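Local structure of putative phosphosugar isomerase (Silicibacter pomeroyi DSS-3, 3FJ1) at residues Asp42-Ala47 / Leu90-Cys95; Leu67-Pro72 / Ala168-Asp173; Leu124-Ala129 / Thr139-Ala144; Lys154-Ser159 / Asp308-Ile313; Phe209-Gly214 / Phe255-Phe260. The protein is of unknown function but probably binds phosphorylated sugars through its two SIS domains, perhaps acting as a phosphosugar isomerase or a related transaminase. One frame throughout, in Å; residues are numbered along the deposited sequence. Where two conformers were deposited one is given.

Overall arrangement
Interactions 1 and 3 both belong to the parallel sheet of the first SIS domain, and interaction 5 is the counterpart of interaction 1 in the sheet of the second. Interactions 1, 4 and 5 are buried, whereas interactions 2 and 3 are only partly so, and waters enter interaction 3. Helix 153-171 serves interaction 4 with its first turns and interaction 2 with its last; interaction 4 links the two domains. The strand pairs rest on backbone hydrogen bonds, while the helix contacts are largely apolar. Interactions 1 and 2 touch, as V46 N lies 3.0 Å from P72 O. Interactions 1, 2 and 5 also reach the second subunit.

Interaction 1. Residues Asp42-Ala47 / Leu90-Cys95; sequences DPSFVA and LDRALC
Three backbone hydrogen bonds join 42-47 to 90-95. S44 N reaches R92 O over 2.9 Å, nearly along the C=O axis but with a bent N-H (146°). The next two are straighter: L94 N meets F45 O in the carbonyl plane at 2.9 Å, and A47 N meets L94 O almost end-on at 2.8 Å. CA hydrogens of A93, V46 and C95 lean on the carbonyl oxygens of F45, L94 and A47, as is usual between parallel strands. R92 presents its carbonyl from a type II turn spanning L90 to A93, in which its own phi is positive.

Strands 45-49 and 93-99 are adjacent in the 2-1-3-4-5 parallel sheet of the SIS fold, a flavodoxin-like order in which the chain leaves through 73-75 before returning beside the first strand.

Apolar contacts lie on both sides of this pair, with a CH-pi contact on one. On the side of F45 and A93, the F45 side chain takes the crowded position between its backbone N and carbonyl carbon (chi1 73°), which folds the ring over the neighbouring strand. A93 CB makes the CH-pi contact over one face, 3.7 Å from the ring centroid, and L90 CD2 arrives at the edge, 3.9 Å from F45 CE2. P72 of the second subunit also packs on F45 and L90. On the side of V46 and L94, V46 CG1 and L94 CD2 lie 4.2 Å apart on the same face of the sheet, and W170 of helix 153-171 covers L94 and P43. P43 CB presses closely on R92 O, at 3.1 Å.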
# COMPACT_ATOMS: atom_id res chain seq x y z
N ASP A 42 -26.87 7.88 1.11
CA ASP A 42 -26.16 8.61 0.05
C ASP A 42 -24.81 9.17 0.53
O ASP A 42 -24.55 10.37 0.42
CB ASP A 42 -27.07 9.73 -0.48
CG ASP A 42 -26.77 10.14 -1.93
OD1 ASP A 42 -25.86 9.56 -2.56
OD2 ASP A 42 -27.51 11.01 -2.45
N PRO A 43 -23.93 8.31 1.08
CA PRO A 43 -22.62 8.81 1.57
C PRO A 43 -21.75 9.36 0.42
O PRO A 43 -21.92 8.98 -0.74
CB PRO A 43 -21.98 7.57 2.19
CG PRO A 43 -22.67 6.40 1.53
CD PRO A 43 -24.07 6.86 1.25
N SER A 44 -20.85 10.27 0.75
CA SER A 44 -20.01 10.94 -0.22
C SER A 44 -18.58 10.44 -0.24
O SER A 44 -17.77 10.91 -1.01
CB SER A 44 -20.00 12.43 0.04
OG SER A 44 -19.66 12.72 1.38
N PHE A 45 -18.28 9.46 0.60
CA PHE A 45 -16.96 8.83 0.52
C PHE A 45 -16.96 7.53 1.30
O PHE A 45 -17.92 7.19 2.01
CB PHE A 45 -15.78 9.75 0.89
CG PHE A 45 -15.66 10.05 2.35
CD1 PHE A 45 -16.40 11.05 2.92
CD2 PHE A 45 -14.77 9.34 3.14
CE1 PHE A 45 -16.29 11.35 4.29
CE2 PHE A 45 -14.64 9.62 4.49
CZ PHE A 45 -15.40 10.63 5.07
N VAL A 46 -15.91 6.77 1.03
CA VAL A 46 -15.76 5.43 1.58
C VAL A 46 -14.44 5.29 2.33
O VAL A 46 -13.41 5.79 1.85
CB VAL A 46 -15.81 4.36 0.47
CG1 VAL A 46 -15.72 2.95 1.08
CG2 VAL A 46 -17.09 4.51 -0.39
N ALA A 47 -14.45 4.59 3.46
CA ALA A 47 -13.23 4.25 4.18
C ALA A 47 -13.17 2.74 4.26
O ALA A 47 -14.20 2.10 4.40
CB ALA A 47 -13.21 4.84 5.59
N LEU A 90 -16.01 11.40 10.04
CA LEU A 90 -16.53 10.35 9.16
C LEU A 90 -18.05 10.39 8.90
O LEU A 90 -18.63 9.42 8.41
CB LEU A 90 -16.09 8.97 9.66
CG LEU A 90 -14.58 8.72 9.64
CD1 LEU A 90 -14.22 7.38 10.31
CD2 LEU A 90 -14.08 8.74 8.22
N ASP A 91 -18.69 11.53 9.22
CA ASP A 91 -20.10 11.71 8.92
C ASP A 91 -20.18 11.60 7.38
O ASP A 91 -19.27 12.00 6.68
CB ASP A 91 -20.58 13.11 9.38
CG ASP A 91 -20.52 13.31 10.90
OD1 ASP A 91 -20.80 12.39 11.71
OD2 ASP A 91 -20.21 14.45 11.32
N ARG A 92 -21.26 11.08 6.84
CA ARG A 92 -21.36 10.96 5.37
C ARG A 92 -20.44 9.90 4.75
O ARG A 92 -20.32 9.84 3.52
CB ARG A 92 -21.06 12.30 4.65
CG ARG A 92 -21.83 13.52 5.13
CD ARG A 92 -23.31 13.44 4.83
NE ARG A 92 -24.02 14.63 5.32
CZ ARG A 92 -25.34 14.74 5.40
NH1 ARG A 92 -26.15 13.75 5.02
NH2 ARG A 92 -25.87 15.86 5.88
N ALA A 93 -19.79 9.08 5.57
CA ALA A 93 -18.91 8.04 5.03
C ALA A 93 -19.53 6.65 5.20
O ALA A 93 -20.26 6.41 6.18
CB ALA A 93 -17.57 8.07 5.77
N LEU A 94 -19.25 5.79 4.24
CA LEU A 94 -19.44 4.34 4.37
C LEU A 94 -18.10 3.84 4.89
O LEU A 94 -17.04 4.17 4.31
CB LEU A 94 -19.66 3.67 3.01
CG LEU A 94 -19.50 2.13 2.89
CD1 LEU A 94 -20.47 1.37 3.81
CD2 LEU A 94 -19.72 1.61 1.46
N CYS A 95 -18.09 3.07 5.96
CA CYS A 95 -16.87 2.38 6.37
C CYS A 95 -17.03 0.88 6.06
O CYS A 95 -17.90 0.21 6.62
CB CYS A 95 -16.56 2.59 7.84
SG CYS A 95 -15.06 1.68 8.36

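Interaction 2. Residues Leu67-Pro72 / Ala168-Asp173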
# COMPACT_ATOMS: atom_id res chain seq x y z
N LEU A 67 -14.54 3.63 -9.84
CA LEU A 67 -14.96 3.50 -11.26
C LEU A 67 -16.49 3.45 -11.47
O LEU A 67 -17.01 4.00 -12.45
CB LEU A 67 -14.29 2.28 -11.92
CG LEU A 67 -12.75 2.29 -11.96
CD1 LEU A 67 -12.18 1.04 -12.61
CD2 LEU A 67 -12.20 3.54 -12.63
N LEU A 68 -17.21 2.81 -10.56
CA LEU A 68 -18.70 2.72 -10.66
C LEU A 68 -19.48 3.93 -10.15
O LEU A 68 -20.46 4.36 -10.75
CB LEU A 68 -19.23 1.55 -9.87
CG LEU A 68 -19.11 0.18 -10.45
CD1 LEU A 68 -19.53 -0.80 -9.32
CD2 LEU A 68 -19.97 -0.02 -11.74
N LEU A 69 -19.05 4.44 -9.01
CA LEU A 69 -19.77 5.47 -8.30
C LEU A 69 -19.06 6.81 -8.18
O LEU A 69 -19.68 7.83 -7.81
CB LEU A 69 -20.09 4.95 -6.90
CG LEU A 69 -21.04 3.75 -6.84
CD1 LEU A 69 -20.84 3.09 -5.50
CD2 LEU A 69 -22.48 4.16 -7.07
N GLY A 70 -17.77 6.83 -8.51
CA GLY A 70 -16.95 8.03 -8.38
C GLY A 70 -16.65 8.45 -6.92
O GLY A 70 -16.20 9.57 -6.67
N LEU A 71 -16.85 7.54 -5.98
CA LEU A 71 -16.63 7.86 -4.58
C LEU A 71 -15.18 7.61 -4.23
O LEU A 71 -14.65 6.55 -4.52
CB LEU A 71 -17.54 7.03 -3.66
CG LEU A 71 -19.04 7.33 -3.76
CD1 LEU A 71 -19.82 6.43 -2.82
CD2 LEU A 71 -19.34 8.80 -3.46
N PRO A 72 -14.53 8.61 -3.62
CA PRO A 72 -13.15 8.43 -3.19
C PRO A 72 -13.11 7.45 -2.00
O PRO A 72 -14.02 7.44 -1.15
CB PRO A 72 -12.72 9.84 -2.82
CG PRO A 72 -13.97 10.53 -2.45
CD PRO A 72 -15.05 9.94 -3.28
N ALA A 168 -22.79 -3.11 -7.06
CA ALA A 168 -23.62 -3.27 -8.22
C ALA A 168 -25.09 -2.93 -7.88
O ALA A 168 -25.76 -2.27 -8.67
CB ALA A 168 -23.48 -4.67 -8.77
N ASP A 169 -25.56 -3.35 -6.72
CA ASP A 169 -26.94 -3.04 -6.30
C ASP A 169 -27.04 -1.53 -6.00
O ASP A 169 -28.03 -0.87 -6.33
CB ASP A 169 -27.39 -3.83 -5.05
CG ASP A 169 -27.85 -5.27 -5.36
OD1 ASP A 169 -28.07 -5.64 -6.55
OD2 ASP A 169 -27.99 -6.06 -4.36
N TRP A 170 -26.01 -0.98 -5.36
CA TRP A 170 -25.98 0.44 -5.02
C TRP A 170 -25.97 1.31 -6.28
O TRP A 170 -26.74 2.28 -6.38
CB TRP A 170 -24.80 0.69 -4.08
CG TRP A 170 -24.58 2.07 -3.60
CD1 TRP A 170 -25.41 3.13 -3.68
CD2 TRP A 170 -23.45 2.49 -2.84
NE1 TRP A 170 -24.83 4.23 -3.09
CE2 TRP A 170 -23.63 3.85 -2.55
CE3 TRP A 170 -22.30 1.85 -2.40
CZ2 TRP A 170 -22.69 4.59 -1.83
CZ3 TRP A 170 -21.36 2.59 -1.68
CH2 TRP A 170 -21.56 3.94 -1.42
N ALA A 171 -25.16 0.94 -7.28
CA ALA A 171 -25.09 1.65 -8.54
C ALA A 171 -26.26 1.28 -9.47
O ALA A 171 -26.50 1.98 -10.48
CB ALA A 171 -23.72 1.35 -9.25
N GLU A 172 -26.97 0.21 -9.14
CA GLU A 172 -28.04 -0.33 -9.97
C GLU A 172 -27.50 -0.63 -11.37
O GLU A 172 -28.05 -0.20 -12.38
CB GLU A 172 -29.25 0.63 -9.98
CG GLU A 172 -29.84 0.80 -8.57
CD GLU A 172 -30.99 1.78 -8.52
OE1 GLU A 172 -30.75 3.01 -8.60
OE2 GLU A 172 -32.13 1.29 -8.36
N ASP A 173 -26.39 -1.36 -11.40
CA ASP A 173 -25.68 -1.65 -12.64
C ASP A 173 -26.00 -3.07 -13.10
O ASP A 173 -25.50 -4.06 -12.56
CB ASP A 173 -24.19 -1.46 -12.44
CG ASP A 173 -23.40 -1.51 -13.73
OD1 ASP A 173 -23.53 -2.45 -14.55
OD2 ASP A 173 -22.65 -0.56 -13.93
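The tightest point of this contact is a methyl driven against an aromatic carbon: L71 CD1 lies only 3.3 Å from W170 CH2, obliquely to the indole. A second leucine meets the same side chain differently. L69 CD1 stands over one face of the six-membered ring, 3.8 Å from its centroid and 16° off the normal, a CH-pi contact displaced toward CE3. The other branch of L69 is used too, its CD2 lying 3.8 Å from A171 CB. W170 can receive both leucines because its CG is anti to the backbone N (chi1 -180°), so the indole reaches from its helix toward 67-72. P43, L38 and R39 pack against the indole as well.

Both segments are C-terminal helix ends of the SIS domain's alpha/beta sandwich. Helix 53-69 stops at G70, which has positive phi, and helix 153-171 closes in a Schellman motif with E172 as C-prime residue: D173 N returns to A168 O over 2.9 Å, while the E172 N to D169 O bond is weak. D173 is then the N-cap of helix 174-181, its OD1 accepting from L176 N.

D173 OD2 rests 3.5 Å from L68 CD2, so a carboxylate borders a hydrocarbon surface. The contact contains no hydrogen bond between its segments, and its cohesion therefore comes from dispersion and shape fit around the indole, with the polar work left to the helix caps.

Interaction 3. Residues Leu124-Ala129 / Thr139-Ala144; sequences LTNDAA and TIDIHA
The H143 imidazole carries D141 CG over one face, 3.9 Å above its plane and toward the rim, and its ND1 makes a weak hydrogen bond to D141 O. The N126 amide is approached from above its plane by A144 N, 3.1 Å from OD1, with A144 CB alongside. These groups lie just beyond the paired strands of a beta-alpha-beta unit, in which helix 131-134 connects parallel strands 120-125 and 138-141 of the SIS sheet.

T125 is gripped through both its backbone N and its O: the N gives a straight bond to I140 O (169°), and the O receives I142 N at 2.9 Å. L124 CD2 lies beside I140 CB, 3.6 Å away. On the other side of the sheet T125 CG2 meets T139 CG2 at 3.5 Å.

D141 OD1 closes an Asx turn by accepting from H143 N. An alanine in place of N126 would probably loosen the chain after the second strand, since the bond to A144 N and that from ND2 to G145 O would both go. One water joins N126 OD1 to D141 OD1. A second donates to D141 OD2 at 3.0 Å and accepts from A128 N at 2.9 Å.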
# COMPACT_ATOMS: atom_id res chain seq x y z
N LEU A 124 -17.81 -7.16 5.84
CA LEU A 124 -17.79 -8.31 4.93
C LEU A 124 -16.94 -9.37 5.67
O LEU A 124 -15.74 -9.19 5.87
CB LEU A 124 -17.16 -7.97 3.58
CG LEU A 124 -17.76 -6.81 2.78
CD1 LEU A 124 -17.13 -6.70 1.37
CD2 LEU A 124 -19.26 -6.89 2.69
N THR A 125 -17.59 -10.43 6.11
CA THR A 125 -16.95 -11.42 6.99
C THR A 125 -17.55 -12.81 6.80
O THR A 125 -18.70 -12.94 6.32
CB THR A 125 -17.02 -10.97 8.50
OG1 THR A 125 -16.33 -11.89 9.36
CG2 THR A 125 -18.42 -10.82 9.02
N ASN A 126 -16.74 -13.82 7.14
CA ASN A 126 -17.16 -15.24 7.10
C ASN A 126 -17.77 -15.69 8.44
O ASN A 126 -18.16 -16.85 8.59
CB ASN A 126 -15.97 -16.14 6.71
CG ASN A 126 -16.40 -17.45 6.07
OD1 ASN A 126 -17.44 -17.54 5.39
ND2 ASN A 126 -15.58 -18.50 6.27
N ASP A 127 -17.79 -14.79 9.43
CA ASP A 127 -18.44 -15.09 10.71
C ASP A 127 -19.36 -13.96 11.12
O ASP A 127 -18.91 -12.95 11.68
CB ASP A 127 -17.40 -15.37 11.80
CG ASP A 127 -18.03 -15.85 13.09
OD1 ASP A 127 -19.28 -15.79 13.22
OD2 ASP A 127 -17.27 -16.29 13.97
N ALA A 128 -20.65 -14.13 10.88
CA ALA A 128 -21.65 -13.13 11.23
C ALA A 128 -21.84 -12.91 12.75
O ALA A 128 -22.54 -11.98 13.14
CB ALA A 128 -23.00 -13.47 10.57
N ALA A 129 -21.28 -13.76 13.59
CA ALA A 129 -21.40 -13.59 15.03
C ALA A 129 -20.11 -13.09 15.67
O ALA A 129 -20.01 -13.04 16.89
CB ALA A 129 -21.85 -14.90 15.70
N THR A 139 -23.88 -6.46 8.59
CA THR A 139 -22.91 -7.49 8.28
C THR A 139 -23.35 -8.26 7.06
O THR A 139 -24.51 -8.72 6.98
CB THR A 139 -22.70 -8.44 9.43
OG1 THR A 139 -22.14 -7.69 10.51
CG2 THR A 139 -21.73 -9.62 9.03
N ILE A 140 -22.46 -8.40 6.10
CA ILE A 140 -22.71 -9.25 4.95
C ILE A 140 -21.85 -10.51 5.11
O ILE A 140 -20.60 -10.47 5.08
CB ILE A 140 -22.38 -8.53 3.63
CG1 ILE A 140 -23.36 -7.37 3.43
CG2 ILE A 140 -22.43 -9.51 2.48
CD1 ILE A 140 -22.98 -6.40 2.36
N ASP A 141 -22.53 -11.64 5.32
CA ASP A 141 -21.89 -12.94 5.39
C ASP A 141 -21.41 -13.32 3.96
O ASP A 141 -22.22 -13.41 3.02
CB ASP A 141 -22.90 -13.95 5.91
CG ASP A 141 -22.32 -15.33 6.18
OD1 ASP A 141 -21.27 -15.74 5.63
OD2 ASP A 141 -23.00 -16.05 6.96
N ILE A 142 -20.11 -13.54 3.82
CA ILE A 142 -19.51 -13.90 2.51
C ILE A 142 -19.73 -15.35 2.05
O ILE A 142 -19.44 -15.69 0.88
CB ILE A 142 -18.00 -13.50 2.46
CG1 ILE A 142 -17.13 -14.43 3.34
CG2 ILE A 142 -17.87 -11.97 2.82
CD1 ILE A 142 -15.61 -14.15 3.24
N HIS A 143 -20.25 -16.20 2.92
CA HIS A 143 -20.54 -17.58 2.55
C HIS A 143 -19.37 -18.35 1.92
O HIS A 143 -19.54 -19.09 0.96
CB HIS A 143 -21.79 -17.62 1.63
CG HIS A 143 -23.05 -17.17 2.30
ND1 HIS A 143 -23.42 -15.85 2.40
CD2 HIS A 143 -24.02 -17.88 2.93
CE1 HIS A 143 -24.57 -15.76 3.05
NE2 HIS A 143 -24.95 -16.98 3.38
N ALA A 144 -18.17 -18.16 2.48
CA ALA A 144 -16.97 -18.84 2.02
C ALA A 144 -16.96 -20.25 2.59
O ALA A 144 -16.36 -21.15 2.01
CB ALA A 144 -15.73 -18.10 2.50
O HOH W 1 -20.04 -17.97 6.26
O HOH W 2 -21.34 -16.54 9.45

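Interaction 4. Residues Lys154-Ser159 / Asp308-Ile313; sequences KTFVTS and DPLSLI
Helices 154-159 and 308-313 run antiparallel, their axes at 169° and 10.7 Å apart at closest approach; V157 and L310 have the nearest CA atoms. Inside the first segment the backbone carbonyls are doubly used. K154 O accepts from T158 N and also from T158 OG1 at 2.7 Å, the hydroxyl coming from above the carbonyl plane, and T155 O is served in the same way by S159 N and S159 OG. These hydroxyls are thus turned back onto their own helix.

Four apolar side chains fill the gap. L310 CD2 makes the closest approach, 4.0 Å from V157 CA and 4.2 Å from V157 CG1. F156 has CG anti to the backbone N (chi1 -177°), which extends the ring toward the opposite helix, and its CE2 corner touches I313 CG2 at 4.1 Å and L310 CD2 at 4.2 Å. F156 and I313 cross at about a right angle. Y60 packs on L310, L187 on V157, and E222 on both F156 and I313.

The contact links the first SIS domain to the second close to the centre of the molecule. With side chains that meet through hydrocarbon alone, none nearer than 4.0 Å to the other helix, it depends on burial and dispersion rather than on directional bonds.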
# COMPACT_ATOMS: atom_id res chain seq x y z
N LYS A 154 -11.13 -19.16 -1.03
CA LYS A 154 -12.55 -18.90 -1.00
C LYS A 154 -12.85 -17.55 -0.35
O LYS A 154 -13.71 -16.80 -0.82
CB LYS A 154 -13.28 -20.00 -0.23
CG LYS A 154 -13.26 -21.32 -0.93
CD LYS A 154 -14.18 -22.36 -0.24
CE LYS A 154 -13.79 -22.70 1.20
NZ LYS A 154 -14.80 -23.66 1.76
N THR A 155 -12.18 -17.29 0.76
CA THR A 155 -12.34 -16.04 1.48
C THR A 155 -12.02 -14.85 0.58
O THR A 155 -12.76 -13.88 0.54
CB THR A 155 -11.47 -16.02 2.75
OG1 THR A 155 -12.04 -16.92 3.72
CG2 THR A 155 -11.43 -14.62 3.37
N PHE A 156 -10.89 -14.90 -0.14
CA PHE A 156 -10.58 -13.80 -1.06
C PHE A 156 -11.68 -13.58 -2.12
O PHE A 156 -12.20 -12.47 -2.29
CB PHE A 156 -9.24 -14.01 -1.76
CG PHE A 156 -8.87 -12.86 -2.64
CD1 PHE A 156 -8.21 -11.77 -2.13
CD2 PHE A 156 -9.31 -12.80 -3.96
CE1 PHE A 156 -7.89 -10.69 -2.92
CE2 PHE A 156 -9.00 -11.69 -4.78
CZ PHE A 156 -8.29 -10.62 -4.23
N VAL A 157 -12.03 -14.66 -2.82
CA VAL A 157 -13.01 -14.58 -3.93
C VAL A 157 -14.37 -14.12 -3.45
O VAL A 157 -14.90 -13.16 -3.99
CB VAL A 157 -13.07 -15.88 -4.75
CG1 VAL A 157 -14.19 -15.81 -5.78
CG2 VAL A 157 -11.71 -16.14 -5.45
N THR A 158 -14.91 -14.77 -2.42
CA THR A 158 -16.23 -14.42 -1.89
C THR A 158 -16.29 -13.03 -1.24
O THR A 158 -17.30 -12.34 -1.36
CB THR A 158 -16.79 -15.47 -0.90
OG1 THR A 158 -15.92 -15.62 0.22
CG2 THR A 158 -17.01 -16.83 -1.60
N SER A 159 -15.21 -12.61 -0.58
CA SER A 159 -15.14 -11.24 -0.03
C SER A 159 -15.31 -10.21 -1.16
O SER A 159 -16.10 -9.24 -1.06
CB SER A 159 -13.83 -11.01 0.74
OG SER A 159 -13.79 -11.77 1.96
N ASP A 308 -13.56 -9.42 -14.02
CA ASP A 308 -12.47 -10.12 -14.72
C ASP A 308 -11.32 -10.56 -13.82
O ASP A 308 -10.84 -11.67 -13.95
CB ASP A 308 -11.93 -9.32 -15.91
CG ASP A 308 -12.72 -9.54 -17.22
OD1 ASP A 308 -13.73 -10.29 -17.26
OD2 ASP A 308 -12.32 -8.91 -18.21
N PRO A 309 -10.85 -9.69 -12.90
CA PRO A 309 -9.74 -10.10 -12.04
C PRO A 309 -9.99 -11.35 -11.19
O PRO A 309 -9.05 -12.06 -10.91
CB PRO A 309 -9.47 -8.85 -11.19
CG PRO A 309 -9.93 -7.73 -12.05
CD PRO A 309 -11.18 -8.26 -12.70
N LEU A 310 -11.24 -11.62 -10.81
CA LEU A 310 -11.55 -12.80 -10.02
C LEU A 310 -11.28 -14.08 -10.82
O LEU A 310 -10.78 -15.09 -10.28
CB LEU A 310 -12.99 -12.75 -9.51
CG LEU A 310 -13.27 -11.75 -8.37
CD1 LEU A 310 -14.76 -11.69 -8.20
CD2 LEU A 310 -12.54 -12.12 -7.06
N SER A 311 -11.58 -14.05 -12.12
CA SER A 311 -11.30 -15.20 -12.95
C SER A 311 -9.75 -15.43 -13.00
O SER A 311 -9.24 -16.55 -12.87
CB SER A 311 -11.90 -14.97 -14.34
OG SER A 311 -11.45 -15.97 -15.25
N LEU A 312 -9.00 -14.35 -13.16
CA LEU A 312 -7.54 -14.44 -13.26
C LEU A 312 -6.89 -15.01 -12.00
O LEU A 312 -5.99 -15.82 -12.07
CB LEU A 312 -6.95 -13.05 -13.54
CG LEU A 312 -7.49 -12.28 -14.74
CD1 LEU A 312 -6.79 -10.93 -14.88
CD2 LEU A 312 -7.32 -13.13 -16.02
N ILE A 313 -7.35 -14.55 -10.83
CA ILE A 313 -6.79 -15.03 -9.57
C ILE A 313 -7.12 -16.51 -9.35
O ILE A 313 -6.32 -17.22 -8.78
CB ILE A 313 -7.17 -14.16 -8.36
CG1 ILE A 313 -6.17 -14.38 -7.19
CG2 ILE A 313 -8.68 -14.32 -7.95
CD1 ILE A 313 -4.71 -13.86 -7.43

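Interaction 5. Residues Phe209-Gly214 / Phe255-Phe260; sequences FTLGRG and FPVLGF
F209 and F255 cross obliquely: F209 CE2 comes to the edge of the F255 ring, in its plane, and lies 3.8 Å from F255 CB. Both side chains have CG anti to the carbonyl carbon, F209 with chi1 -62°. On the same side of the sheet as F209, L211 and V257 also cross obliquely, with L211 CD1 3.7 Å from V257 CG1. An alanine in place of F209 would remove the ring that packs on F255 and on Y238 of the adjoining strand, and would probably leave this end of the pair less well held.

The backbones beneath are parallel strands 208-212 and 257-259, neighbours in the 2-1-3-4-5 sheet of the second SIS domain. F209 N gives P256 O an almost straight bond (176° at the hydrogen), nearly along the C=O axis, and L258 N returns to F209 O at 2.8 Å. L211 N then bonds to L258 O, and F260 N to L211 O, both donors lying above the carbonyl planes.

On the side of T210 and L258, T210 and F260 run side by side. The F260 ring turns its edge to T210 CB, 3.9 Å from its CE2, while L258 CD2 sits over the ring centre, 4.0 Å above the plane. Past the strand, R213 NH2 forms a salt bridge with D106 of the second subunit.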
# COMPACT_ATOMS: atom_id res chain seq x y z
N PHE A 209 7.62 -12.30 -10.30
CA PHE A 209 7.14 -10.94 -10.34
C PHE A 209 5.73 -10.92 -10.94
O PHE A 209 5.47 -11.55 -11.96
CB PHE A 209 8.07 -10.02 -11.13
CG PHE A 209 9.45 -9.92 -10.56
CD1 PHE A 209 9.64 -9.30 -9.34
CD2 PHE A 209 10.54 -10.42 -11.24
CE1 PHE A 209 10.92 -9.18 -8.80
CE2 PHE A 209 11.82 -10.32 -10.72
CZ PHE A 209 12.00 -9.70 -9.48
N THR A 210 4.80 -10.31 -10.23
CA THR A 210 3.44 -10.12 -10.74
C THR A 210 3.22 -8.64 -11.06
O THR A 210 3.78 -7.76 -10.40
CB THR A 210 2.39 -10.63 -9.74
OG1 THR A 210 2.52 -9.92 -8.49
CG2 THR A 210 2.59 -12.15 -9.52
N LEU A 211 2.44 -8.39 -12.10
CA LEU A 211 2.09 -7.05 -12.52
C LEU A 211 0.59 -6.89 -12.63
O LEU A 211 -0.16 -7.83 -12.92
CB LEU A 211 2.71 -6.70 -13.89
CG LEU A 211 4.21 -6.89 -14.11
CD1 LEU A 211 4.58 -6.45 -15.57
CD2 LEU A 211 5.01 -6.14 -13.09
N GLY A 212 0.15 -5.66 -12.41
CA GLY A 212 -1.23 -5.28 -12.60
C GLY A 212 -1.25 -3.81 -13.02
O GLY A 212 -0.25 -3.13 -12.95
N ARG A 213 -2.39 -3.35 -13.49
CA ARG A 213 -2.56 -1.95 -13.87
C ARG A 213 -4.02 -1.61 -13.60
O ARG A 213 -4.91 -2.25 -14.13
CB ARG A 213 -2.16 -1.73 -15.33
CG ARG A 213 -2.30 -0.29 -15.86
CD ARG A 213 -1.44 0.69 -15.06
NE ARG A 213 -1.29 2.00 -15.72
CZ ARG A 213 -0.98 3.12 -15.06
NH1 ARG A 213 -0.83 3.11 -13.75
NH2 ARG A 213 -0.86 4.27 -15.70
N GLY A 214 -4.27 -0.58 -12.79
CA GLY A 214 -5.64 -0.30 -12.37
C GLY A 214 -6.19 -1.43 -11.48
O GLY A 214 -5.49 -1.95 -10.62
N PHE A 255 13.84 -13.54 -13.28
CA PHE A 255 12.70 -14.34 -12.84
C PHE A 255 11.47 -14.11 -13.73
O PHE A 255 11.35 -13.05 -14.38
CB PHE A 255 12.37 -14.04 -11.39
CG PHE A 255 13.50 -14.38 -10.45
CD1 PHE A 255 13.90 -15.71 -10.29
CD2 PHE A 255 14.16 -13.39 -9.75
CE1 PHE A 255 14.94 -16.03 -9.44
CE2 PHE A 255 15.20 -13.70 -8.89
CZ PHE A 255 15.61 -15.02 -8.74
N PRO A 256 10.56 -15.11 -13.77
CA PRO A 256 9.37 -14.97 -14.60
C PRO A 256 8.47 -13.82 -14.14
O PRO A 256 8.36 -13.51 -12.93
CB PRO A 256 8.62 -16.31 -14.42
CG PRO A 256 9.58 -17.24 -13.81
CD PRO A 256 10.58 -16.41 -13.07
N VAL A 257 7.81 -13.20 -15.12
CA VAL A 257 6.93 -12.07 -14.88
C VAL A 257 5.53 -12.47 -15.35
O VAL A 257 5.36 -13.03 -16.43
CB VAL A 257 7.43 -10.84 -15.67
CG1 VAL A 257 6.50 -9.65 -15.47
CG2 VAL A 257 8.87 -10.50 -15.27
N LEU A 258 4.53 -12.21 -14.51
CA LEU A 258 3.15 -12.54 -14.83
C LEU A 258 2.31 -11.27 -14.83
O LEU A 258 2.10 -10.66 -13.77
CB LEU A 258 2.63 -13.51 -13.79
CG LEU A 258 1.38 -14.34 -14.09
CD1 LEU A 258 1.03 -15.19 -12.86
CD2 LEU A 258 0.18 -13.58 -14.63
N GLY A 259 1.81 -10.87 -16.00
CA GLY A 259 0.97 -9.70 -16.12
C GLY A 259 -0.52 -10.02 -16.04
O GLY A 259 -1.06 -10.71 -16.90
N PHE A 260 -1.15 -9.52 -14.97
CA PHE A 260 -2.59 -9.63 -14.75
C PHE A 260 -3.30 -8.56 -15.56
O PHE A 260 -3.28 -7.38 -15.19
CB PHE A 260 -2.93 -9.55 -13.26
CG PHE A 260 -2.57 -10.80 -12.50
CD1 PHE A 260 -3.42 -11.87 -12.49
CD2 PHE A 260 -1.37 -10.91 -11.81
CE1 PHE A 260 -3.10 -13.02 -11.78
CE2 PHE A 260 -1.04 -12.03 -11.09
CZ PHE A 260 -1.88 -13.08 -11.07